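Local coordinates for protein COG3291: FOG: PKD repeat (Clostridium thermocellum, PDB 1WMX) that probably binds cellulose and related beta-glucans, as the family 30 carbohydrate-binding module at one end of a larger cellulose-degrading enzyme, at residues B[35-40]-B[66-71]; B[85-90]-B[100-105]; B[89-94]-B[121-126]. All coordinates share one frame; numbering follows the deposited sequence.

How the contacts relate
Within one beta-sandwich module, contact 2 joins the two antiparallel sheets strand to strand; contacts 1 and 3 join one sheet to a loop or turn attached to the other. Contacts 2 and 3 have centres about 9 Å apart and share Phe-89 on strand 86-93; their partner strands, 101-106 and 118-122, are neighbours in the five-stranded sheet, where Ile-102 N lies 2.8 Å from Thr-121 O, probably hydrogen-bonded. Contact 1 lies on the other side of the chain's centre from contact 3, the two centres being about 17 Å apart. Its centre is about 14 Å from that of contact 2, yet the two touch, Leu-67 CD2 packing 3.8 Å from Arg-105 NH1. The sulfate beside Arg-71 probably comes from the crystallisation liquor.

Contact 1. Residues B[35-40]-B[66-71]; sequences DTLPVD and SLLTLR. With SO4 (sulfate ion), chain C.
No aromatic ring takes part where Leu-37 meets Ser-66 and Leu-68, and the flat group to account for is the guanidinium of Arg-71, at the far end of 66-71. Leu-70 O lies close to its plane, 11° out. Arg-71 NH1 donates to Leu-70 O at 2.9 Å, standing above the carbonyl plane and not on a lone pair. Sulfate O4 stands obliquely to the guanidinium plane and accepts from Arg-71 NH2 at 3.0 Å; its bond from Arg-71 NH1 is weak. Arg-71 NH1 also donates to sulfate O1 at 3.1 Å. Gln-12 N binds this ion too.

Between the segments there is van der Waals packing, of Leu-37 on the Ser-66 hydroxyl and on the Leu-68 methyl. Both methyls of Leu-37 bear on the Ser-66 hydroxyl from the same side, OG lying 3.3 Å from Leu-37 CD2 and 3.4 Å from Leu-37 CD1. Because Ser-66 holds OG anti to its backbone N (chi1 179°), the hydroxyl reaches the leucine and also hydrogen-bonds Ser-23 OG on the adjoining strand. Leu-37 CD2 additionally rests 4.2 Å from Leu-68 CD2, methyl on methyl. Water 1 adds a polar bridge, donating to Thr-36 OG1 and to Leu-67 O; Thr-36 OG1 has a second partner in Val-19 O.

Leu-37 also packs on Leu-51 of strand 48-55. The arrangement is that of a beta-sandwich in which a loop entering one sheet closes over strand 64-69 of the other.

Contact 2. Residues B[85-90]-B[100-105]; sequences GYLEFD and FVIGFR
Leu-87 and Ile-102 face each other across two strands that are not paired: the axes of 86-90 and 101-105 come within 10.4 Å at an angle of 131° between their N-to-C directions, and the nearest CA atoms, those of Leu-87 and Gly-103, are 9.3 Å apart. That separation is about twice the spacing of hydrogen-bonded strands, so side chains alone fill the interval, burying 170 Å² in all.

Leu-87 takes part in two of the three side-chain pairs, splitting its methyls between them. CD2 meets Ile-102 CD1 at 3.7 Å, the side chains reaching toward each other tip to tip, while CD1 stands 4.1 Å from Phe-104 CZ. The leading atom of the Phe-104 ring thus abuts the leucine, and Leu-87 CB is equally near that CZ. The two side chains run at a slant to one another, and the methyl approaches the ring obliquely. Ile-102 gets its tip this far because both of its torsions are extended, CG1 anti to the backbone N (chi1 -179°) with CD1 carried straight on. The same CD1 also touches Phe-89, at 3.9 Å from CE2, so one methyl is shared by Leu-87 and the phenylalanine ring. Phe-89 comes to it from the opposite direction, and its ring further meets that of Phe-172, the planes at about 60°.

Strand 86-93 is bonded through its backbone to strand 134-139 (Leu-87 to Ile-138) and strand 168-178 (Glu-88 to Lys-176), whereas 101-106 lies between 155-161 and 118-122 in the other sheet. There Ile-102 packs on Phe-160 and Phe-104 on Val-155. This packing of aliphatic and phenylalanine side chains between two sheets whose strands run at 131° forms part of the hydrophobic core of the beta-sandwich module.

Contact 3. Residues B[89-94]-B[121-126]; sequences FDIKGK and TVISNY
Ile-123 reaches toward Phe-89 and Ile-91 by its longer branch. Its CB stays back, 5.5 Å from Phe-89 CZ, and makes no close contact across the segments. CG1 leaves CB anti to the backbone N (chi1 -172°), which brings Ile-123 CG1 to about 4.4 Å from Phe-89 CZ, and with chi2 at 166° the chain continues extended. The CG2 branch makes no close contact with 89-94. CD1 ends far from its own backbone, and it is this methyl that makes the close contacts.

CD1 meets two groups. On one side it lies at the edge of the Phe-89 ring, near the ring plane, 3.7 Å from CZ and 3.9 Å from CE1. The methyl is thus set against the rim of the ring and not over its face. On another side Ile-91 CD1 comes to within 3.8 Å of Ile-123 CD1. Ile-91 is extended as well, and the two isoleucines reach for each other tip to tip, which is how side chains join backbones whose CA atoms, at their nearest pair Ile-91 and Ile-123, are 10.6 Å apart. The buried surface is accordingly modest, 95 Å².

The base of Ile-123 is set by a 3-10 segment, 123-125, that follows directly on strand 118-122. Asn-125 N bonds to Val-122 O at 3.1 Å and Tyr-126 N to Ile-123 O at 2.9 Å, so a tight turn begins where the side chain turns inward. Asp-99 OD1 accepts from Ser-124 N, and Ile-123 packs beside Asp-99. Opposite, Phe-89 and Ile-91 both rest on Val-136, and Ile-91 also on Val-170.

Strand 86-93 belongs to the other sheet of the beta-sandwich. The contact is buried packing near the outermost strand 118-122 of the five-stranded sheet, where a 3-10 turn carries one isoleucine in between the sheets.

Contact 1. Residues B[35-40]-B[66-71]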
loop_
_atom_site.group_PDB
_atom_site.type_symbol
_atom_site.label_atom_id
_atom_site.label_comp_id
_atom_site.label_asym_id
_atom_site.label_seq_id
_atom_site.Cartn_x
_atom_site.Cartn_y
_atom_site.Cartn_z
ATOM N N ASP B 35 -8.090 -17.645 4.911
ATOM C CA ASP B 35 -7.444 -16.413 4.469
ATOM C C ASP B 35 -6.984 -15.496 5.591
ATOM O O ASP B 35 -6.978 -14.273 5.446
ATOM C CB ASP B 35 -8.332 -15.648 3.487
ATOM C CG ASP B 35 -8.548 -16.414 2.194
ATOM O OD1 ASP B 35 -7.545 -16.850 1.573
ATOM O OD2 ASP B 35 -9.720 -16.582 1.799
ATOM N N THR B 36 -6.609 -16.090 6.717
ATOM C CA THR B 36 -6.094 -15.313 7.832
ATOM C C THR B 36 -5.018 -16.130 8.556
ATOM O O THR B 36 -4.784 -17.291 8.229
ATOM C CB THR B 36 -7.229 -14.860 8.814
ATOM O OG1 THR B 36 -6.680 -13.953 9.777
ATOM C CG2 THR B 36 -7.850 -16.045 9.539
ATOM N N LEU B 37 -4.354 -15.521 9.532
ATOM C CA LEU B 37 -3.307 -16.209 10.260
ATOM C C LEU B 37 -3.813 -17.355 11.133
ATOM O O LEU B 37 -4.840 -17.248 11.799
ATOM C CB LEU B 37 -2.528 -15.199 11.112
ATOM C CG LEU B 37 -1.191 -14.674 10.562
ATOM C CD1 LEU B 37 -1.213 -14.549 9.049
ATOM C CD2 LEU B 37 -0.893 -13.336 11.216
ATOM N N PRO B 38 -3.092 -18.481 11.127
ATOM C CA PRO B 38 -3.522 -19.611 11.948
ATOM C C PRO B 38 -3.178 -19.366 13.423
ATOM O O PRO B 38 -2.216 -18.669 13.735
ATOM C CB PRO B 38 -2.742 -20.779 11.356
ATOM C CG PRO B 38 -1.440 -20.128 10.940
ATOM C CD PRO B 38 -1.888 -18.811 10.333
ATOM N N VAL B 39 -3.983 -19.921 14.324
ATOM C CA VAL B 39 -3.750 -19.778 15.757
ATOM C C VAL B 39 -3.080 -21.055 16.255
ATOM O O VAL B 39 -3.633 -22.153 16.144
ATOM C CB VAL B 39 -5.074 -19.535 16.533
ATOM C CG1 VAL B 39 -4.800 -19.440 18.037
ATOM C CG2 VAL B 39 -5.720 -18.246 16.047
ATOM N N ASP B 40 -1.876 -20.895 16.791
ATOM C CA ASP B 40 -1.097 -22.010 17.294
ATOM C C ASP B 40 -1.509 -22.346 18.722
ATOM O O ASP B 40 -1.414 -21.516 19.624
ATOM C CB ASP B 40 0.388 -21.656 17.219
ATOM C CG ASP B 40 1.268 -22.871 17.075
ATOM O OD1 ASP B 40 2.389 -22.732 16.528
ATOM O OD2 ASP B 40 0.843 -23.965 17.508
ATOM N N SER B 66 -0.145 -9.594 5.654
ATOM C CA SER B 66 -1.095 -10.045 6.657
ATOM C C SER B 66 -1.811 -8.828 7.220
ATOM O O SER B 66 -1.168 -7.937 7.774
ATOM C CB SER B 66 -0.396 -10.787 7.793
ATOM O OG SER B 66 -1.348 -11.197 8.764
ATOM N N LEU B 67 -3.131 -8.780 7.066
ATOM C CA LEU B 67 -3.917 -7.666 7.588
ATOM C C LEU B 67 -4.769 -8.146 8.761
ATOM O O LEU B 67 -5.554 -9.079 8.630
ATOM C CB LEU B 67 -4.822 -7.075 6.494
ATOM C CG LEU B 67 -4.127 -6.488 5.253
ATOM C CD1 LEU B 67 -5.140 -6.258 4.150
ATOM C CD2 LEU B 67 -3.428 -5.193 5.609
ATOM N N LEU B 68 -4.593 -7.510 9.914
ATOM C CA LEU B 68 -5.359 -7.856 11.108
ATOM C C LEU B 68 -6.237 -6.656 11.471
ATOM O O LEU B 68 -5.745 -5.628 11.928
ATOM C CB LEU B 68 -4.410 -8.197 12.257
ATOM C CG LEU B 68 -3.402 -9.325 11.998
ATOM C CD1 LEU B 68 -2.445 -9.426 13.168
ATOM C CD2 LEU B 68 -4.133 -10.648 11.772
ATOM N N THR B 69 -7.541 -6.792 11.265
ATOM C CA THR B 69 -8.462 -5.703 11.536
ATOM C C THR B 69 -8.620 -5.375 13.021
ATOM O O THR B 69 -8.469 -6.242 13.889
ATOM C CB THR B 69 -9.863 -6.004 10.960
ATOM O OG1 THR B 69 -10.398 -7.155 11.612
ATOM C CG2 THR B 69 -9.795 -6.286 9.460
ATOM N N LEU B 70 -8.930 -4.109 13.299
ATOM C CA LEU B 70 -9.138 -3.634 14.660
ATOM C C LEU B 70 -10.630 -3.637 14.948
ATOM O O LEU B 70 -11.047 -3.815 16.082
ATOM C CB LEU B 70 -8.594 -2.210 14.821
ATOM C CG LEU B 70 -7.085 -2.008 14.981
ATOM C CD1 LEU B 70 -6.319 -2.741 13.907
ATOM C CD2 LEU B 70 -6.789 -0.516 14.929
ATOM N N ARG B 71 -11.423 -3.428 13.901
ATOM C CA ARG B 71 -12.878 -3.386 14.012
ATOM C C ARG B 71 -13.586 -4.071 12.844
ATOM O O ARG B 71 -14.528 -3.519 12.272
ATOM C CB ARG B 71 -13.352 -1.934 14.114
ATOM C CG ARG B 71 -13.050 -1.261 15.454
ATOM C CD ARG B 71 -13.940 -1.822 16.550
ATOM N NE ARG B 71 -13.776 -1.136 17.829
ATOM C CZ ARG B 71 -12.824 -1.403 18.718
ATOM N NH1 ARG B 71 -11.932 -2.353 18.481
ATOM N NH2 ARG B 71 -12.773 -0.722 19.854
HETATM S S SO4 C . -11.066 -4.046 21.767
HETATM O O1 SO4 C . -10.498 -4.329 20.434
HETATM O O2 SO4 C . -10.019 -4.224 22.792
HETATM O O3 SO4 C . -12.184 -4.967 22.043
HETATM O O4 SO4 C . -11.558 -2.655 21.796
HETATM O O HOH W 1 -5.008 -11.968 8.260
#

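Contact 2. Residues B[85-90]-B[100-105]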
loop_
_atom_site.group_PDB
_atom_site.type_symbol
_atom_site.label_atom_id
_atom_site.label_comp_id
_atom_site.label_asym_id
_atom_site.label_seq_id
_atom_site.Cartn_x
_atom_site.Cartn_y
_atom_site.Cartn_z
ATOM N N GLY B 85 1.039 6.580 23.040
ATOM C CA GLY B 85 0.716 5.136 22.903
ATOM C C GLY B 85 1.777 4.281 22.189
ATOM O O GLY B 85 2.713 4.780 21.562
ATOM N N TYR B 86 1.578 2.973 22.310
ATOM C CA TYR B 86 2.461 1.981 21.694
ATOM C C TYR B 86 1.676 0.783 21.160
ATOM O O TYR B 86 0.530 0.541 21.552
ATOM C CB TYR B 86 3.459 1.390 22.711
ATOM C CG TYR B 86 4.307 2.395 23.488
ATOM C CD1 TYR B 86 3.725 3.210 24.459
ATOM C CD2 TYR B 86 5.679 2.493 23.241
ATOM C CE1 TYR B 86 4.507 4.113 25.182
ATOM C CE2 TYR B 86 6.463 3.395 23.967
ATOM C CZ TYR B 86 5.875 4.204 24.939
ATOM O OH TYR B 86 6.632 5.085 25.656
ATOM N N LEU B 87 2.328 0.074 20.265
ATOM C CA LEU B 87 1.820 -1.175 19.715
ATOM C C LEU B 87 2.637 -2.190 20.457
ATOM O O LEU B 87 3.853 -2.267 20.267
ATOM C CB LEU B 87 2.070 -1.271 18.202
ATOM C CG LEU B 87 2.067 -2.715 17.679
ATOM C CD1 LEU B 87 0.661 -3.331 17.724
ATOM C CD2 LEU B 87 2.570 -2.798 16.229
ATOM N N GLU B 88 2.011 -2.954 21.316
ATOM C CA GLU B 88 2.767 -3.928 22.100
ATOM C C GLU B 88 2.345 -5.351 21.771
ATOM O O GLU B 88 1.209 -5.608 21.360
ATOM C CB GLU B 88 2.563 -3.660 23.587
ATOM C CG GLU B 88 2.851 -2.207 23.971
ATOM C CD GLU B 88 2.814 -1.975 25.471
ATOM O OE1 GLU B 88 2.540 -0.817 25.921
ATOM O OE2 GLU B 88 3.060 -2.941 26.262
ATOM N N PHE B 89 3.297 -6.246 21.963
ATOM C CA PHE B 89 3.104 -7.672 21.708
ATOM C C PHE B 89 4.359 -8.442 22.127
ATOM O O PHE B 89 5.437 -7.870 22.297
ATOM C CB PHE B 89 2.841 -7.891 20.201
ATOM C CG PHE B 89 3.981 -7.405 19.301
ATOM C CD1 PHE B 89 5.075 -8.233 19.039
ATOM C CD2 PHE B 89 3.939 -6.129 18.733
ATOM C CE1 PHE B 89 6.120 -7.787 18.217
ATOM C CE2 PHE B 89 4.984 -5.682 17.913
ATOM C CZ PHE B 89 6.072 -6.512 17.657
ATOM N N ASP B 90 4.205 -9.733 22.308
ATOM C CA ASP B 90 5.337 -10.598 22.639
ATOM C C ASP B 90 5.591 -11.412 21.402
ATOM O O ASP B 90 4.655 -11.733 20.671
ATOM C CB ASP B 90 5.012 -11.503 23.816
ATOM C CG ASP B 90 4.653 -10.727 25.048
ATOM O OD1 ASP B 90 3.454 -10.751 25.465
ATOM O OD2 ASP B 90 5.559 -10.058 25.645
ATOM N N PHE B 100 10.696 -8.523 9.247
ATOM C CA PHE B 100 9.632 -8.245 8.269
ATOM C C PHE B 100 9.042 -6.855 8.528
ATOM O O PHE B 100 9.348 -6.205 9.529
ATOM C CB PHE B 100 8.534 -9.314 8.384
ATOM C CG PHE B 100 8.058 -9.541 9.812
ATOM C CD1 PHE B 100 7.149 -8.658 10.390
ATOM C CD2 PHE B 100 8.531 -10.630 10.548
ATOM C CE1 PHE B 100 6.715 -8.852 11.705
ATOM C CE2 PHE B 100 8.101 -10.828 11.867
ATOM C CZ PHE B 100 7.192 -9.937 12.446
ATOM N N VAL B 101 8.199 -6.410 7.614
ATOM C CA VAL B 101 7.572 -5.088 7.734
ATOM C C VAL B 101 6.356 -5.145 8.654
ATOM O O VAL B 101 5.582 -6.099 8.634
ATOM C CB VAL B 101 7.123 -4.586 6.377
ATOM C CG1 VAL B 101 6.521 -3.182 6.479
ATOM C CG2 VAL B 101 8.288 -4.540 5.392
ATOM N N ILE B 102 6.205 -4.109 9.454
ATOM C CA ILE B 102 5.080 -4.010 10.391
ATOM C C ILE B 102 4.604 -2.561 10.433
ATOM O O ILE B 102 5.413 -1.629 10.449
ATOM C CB ILE B 102 5.521 -4.460 11.795
ATOM C CG1 ILE B 102 4.355 -4.386 12.796
ATOM C CG2 ILE B 102 6.666 -3.601 12.336
ATOM C CD1 ILE B 102 4.625 -5.100 14.122
ATOM N N GLY B 103 3.290 -2.378 10.443
ATOM C CA GLY B 103 2.716 -1.020 10.476
ATOM C C GLY B 103 1.188 -1.047 10.553
ATOM O O GLY B 103 0.591 -2.031 10.989
ATOM N N PHE B 104 0.587 0.061 10.123
ATOM C CA PHE B 104 -0.881 0.220 10.121
ATOM C C PHE B 104 -1.362 0.761 8.770
ATOM O O PHE B 104 -0.593 1.327 7.994
ATOM C CB PHE B 104 -1.311 1.196 11.219
ATOM C CG PHE B 104 -1.071 0.655 12.616
ATOM C CD1 PHE B 104 -2.049 -0.120 13.246
ATOM C CD2 PHE B 104 0.129 0.926 13.271
ATOM C CE1 PHE B 104 -1.822 -0.628 14.531
ATOM C CE2 PHE B 104 0.360 0.420 14.551
ATOM C CZ PHE B 104 -0.616 -0.359 15.183
ATOM N N ARG B 105 -2.640 0.570 8.528
ATOM C CA ARG B 105 -3.306 1.009 7.291
ATOM C C ARG B 105 -4.590 1.696 7.693
ATOM O O ARG B 105 -5.253 1.285 8.648
ATOM C CB ARG B 105 -3.566 -0.232 6.480
ATOM C CG ARG B 105 -4.176 -0.126 5.097
ATOM C CD ARG B 105 -4.398 -1.566 4.743
ATOM N NE ARG B 105 -4.557 -1.981 3.374
ATOM C CZ ARG B 105 -3.598 -2.496 2.601
ATOM N NH1 ARG B 105 -2.317 -2.584 3.006
ATOM N NH2 ARG B 105 -3.871 -3.027 1.416
#

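Contact 3. Residues B[89-94]-B[121-126]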
loop_
_atom_site.group_PDB
_atom_site.type_symbol
_atom_site.label_atom_id
_atom_site.label_comp_id
_atom_site.label_asym_id
_atom_site.label_seq_id
_atom_site.Cartn_x
_atom_site.Cartn_y
_atom_site.Cartn_z
ATOM N N PHE B 89 3.297 -6.246 21.963
ATOM C CA PHE B 89 3.104 -7.672 21.708
ATOM C C PHE B 89 4.359 -8.442 22.127
ATOM O O PHE B 89 5.437 -7.870 22.297
ATOM C CB PHE B 89 2.841 -7.891 20.201
ATOM C CG PHE B 89 3.981 -7.405 19.301
ATOM C CD1 PHE B 89 5.075 -8.233 19.039
ATOM C CD2 PHE B 89 3.939 -6.129 18.733
ATOM C CE1 PHE B 89 6.120 -7.787 18.217
ATOM C CE2 PHE B 89 4.984 -5.682 17.913
ATOM C CZ PHE B 89 6.072 -6.512 17.657
ATOM N N ASP B 90 4.205 -9.733 22.308
ATOM C CA ASP B 90 5.337 -10.598 22.639
ATOM C C ASP B 90 5.591 -11.412 21.402
ATOM O O ASP B 90 4.655 -11.733 20.671
ATOM C CB ASP B 90 5.012 -11.503 23.816
ATOM C CG ASP B 90 4.653 -10.727 25.048
ATOM O OD1 ASP B 90 3.454 -10.751 25.465
ATOM O OD2 ASP B 90 5.559 -10.058 25.645
ATOM N N ILE B 91 6.839 -11.735 21.166
ATOM C CA ILE B 91 7.208 -12.506 19.977
ATOM C C ILE B 91 8.444 -13.365 20.253
ATOM O O ILE B 91 9.196 -13.114 21.196
ATOM C CB ILE B 91 7.523 -11.541 18.828
ATOM C CG1 ILE B 91 7.793 -12.293 17.512
ATOM C CG2 ILE B 91 8.752 -10.679 19.148
ATOM C CD1 ILE B 91 8.099 -11.375 16.321
ATOM N N LYS B 92 8.612 -14.366 19.412
ATOM C CA LYS B 92 9.752 -15.294 19.471
ATOM C C LYS B 92 9.830 -15.988 18.120
ATOM O O LYS B 92 8.810 -16.376 17.548
ATOM C CB LYS B 92 9.573 -16.304 20.614
ATOM C CG LYS B 92 8.782 -17.546 20.247
ATOM C CD LYS B 92 8.881 -18.612 21.332
ATOM C CE LYS B 92 8.186 -19.907 20.944
ATOM N NZ LYS B 92 8.333 -20.960 21.965
ATOM N N GLY B 93 11.040 -16.130 17.615
ATOM C CA GLY B 93 11.253 -16.744 16.295
ATOM C C GLY B 93 11.611 -18.221 16.392
ATOM O O GLY B 93 11.972 -18.728 17.453
ATOM N N LYS B 94 11.477 -18.939 15.201
ATOM C CA LYS B 94 11.845 -20.362 15.145
ATOM C C LYS B 94 13.353 -20.498 15.402
ATOM O O LYS B 94 13.799 -21.420 16.104
ATOM C CB LYS B 94 11.484 -20.927 13.789
ATOM C CG LYS B 94 11.477 -22.446 13.773
ATOM C CD LYS B 94 11.277 -23.014 12.378
ATOM C CE LYS B 94 9.850 -22.837 11.868
ATOM N NZ LYS B 94 9.652 -23.395 10.525
ATOM N N THR B 121 7.371 0.254 9.202
ATOM C CA THR B 121 8.738 0.197 9.732
ATOM C C THR B 121 9.115 -1.274 9.810
ATOM O O THR B 121 8.265 -2.153 9.650
ATOM C CB THR B 121 8.816 0.850 11.123
ATOM O OG1 THR B 121 10.147 0.745 11.630
ATOM C CG2 THR B 121 7.874 0.196 12.129
ATOM N N VAL B 122 10.378 -1.556 10.042
ATOM C CA VAL B 122 10.815 -2.955 10.159
ATOM C C VAL B 122 10.865 -3.292 11.637
ATOM O O VAL B 122 11.286 -2.481 12.466
ATOM C CB VAL B 122 12.174 -3.155 9.510
ATOM C CG1 VAL B 122 12.117 -2.844 8.014
ATOM C CG2 VAL B 122 13.249 -2.268 10.138
ATOM N N ILE B 123 10.432 -4.485 11.965
ATOM C CA ILE B 123 10.381 -4.899 13.362
ATOM C C ILE B 123 11.787 -4.947 14.005
ATOM O O ILE B 123 11.932 -4.760 15.222
ATOM C CB ILE B 123 9.717 -6.260 13.490
ATOM C CG1 ILE B 123 9.484 -6.603 14.964
ATOM C CG2 ILE B 123 10.553 -7.366 12.849
ATOM C CD1 ILE B 123 8.543 -7.773 15.180
ATOM N N SER B 124 12.803 -5.183 13.188
ATOM C CA SER B 124 14.191 -5.266 13.677
ATOM C C SER B 124 14.624 -3.958 14.367
ATOM O O SER B 124 15.537 -3.955 15.197
ATOM C CB SER B 124 15.155 -5.564 12.521
ATOM O OG SER B 124 14.988 -4.631 11.468
ATOM N N ASN B 125 13.958 -2.870 14.014
ATOM C CA ASN B 125 14.253 -1.547 14.582
ATOM C C ASN B 125 13.786 -1.429 16.023
ATOM O O ASN B 125 14.084 -0.447 16.708
ATOM C CB ASN B 125 13.546 -0.444 13.792
ATOM C CG ASN B 125 14.236 -0.158 12.482
ATOM O OD1 ASN B 125 13.739 0.647 11.688
ATOM N ND2 ASN B 125 15.363 -0.786 12.222
ATOM N N TYR B 126 13.056 -2.422 16.495
ATOM C CA TYR B 126 12.542 -2.355 17.860
ATOM C C TYR B 126 12.820 -3.624 18.663
ATOM O O TYR B 126 12.548 -3.683 19.866
ATOM C CB TYR B 126 11.042 -2.089 17.811
ATOM C CG TYR B 126 10.748 -0.701 17.252
ATOM C CD1 TYR B 126 10.867 0.424 18.073
ATOM C CD2 TYR B 126 10.369 -0.544 15.919
ATOM C CE1 TYR B 126 10.613 1.698 17.563
ATOM C CE2 TYR B 126 10.116 0.731 15.406
ATOM C CZ TYR B 126 10.237 1.854 16.229
ATOM O OH TYR B 126 9.992 3.102 15.733
#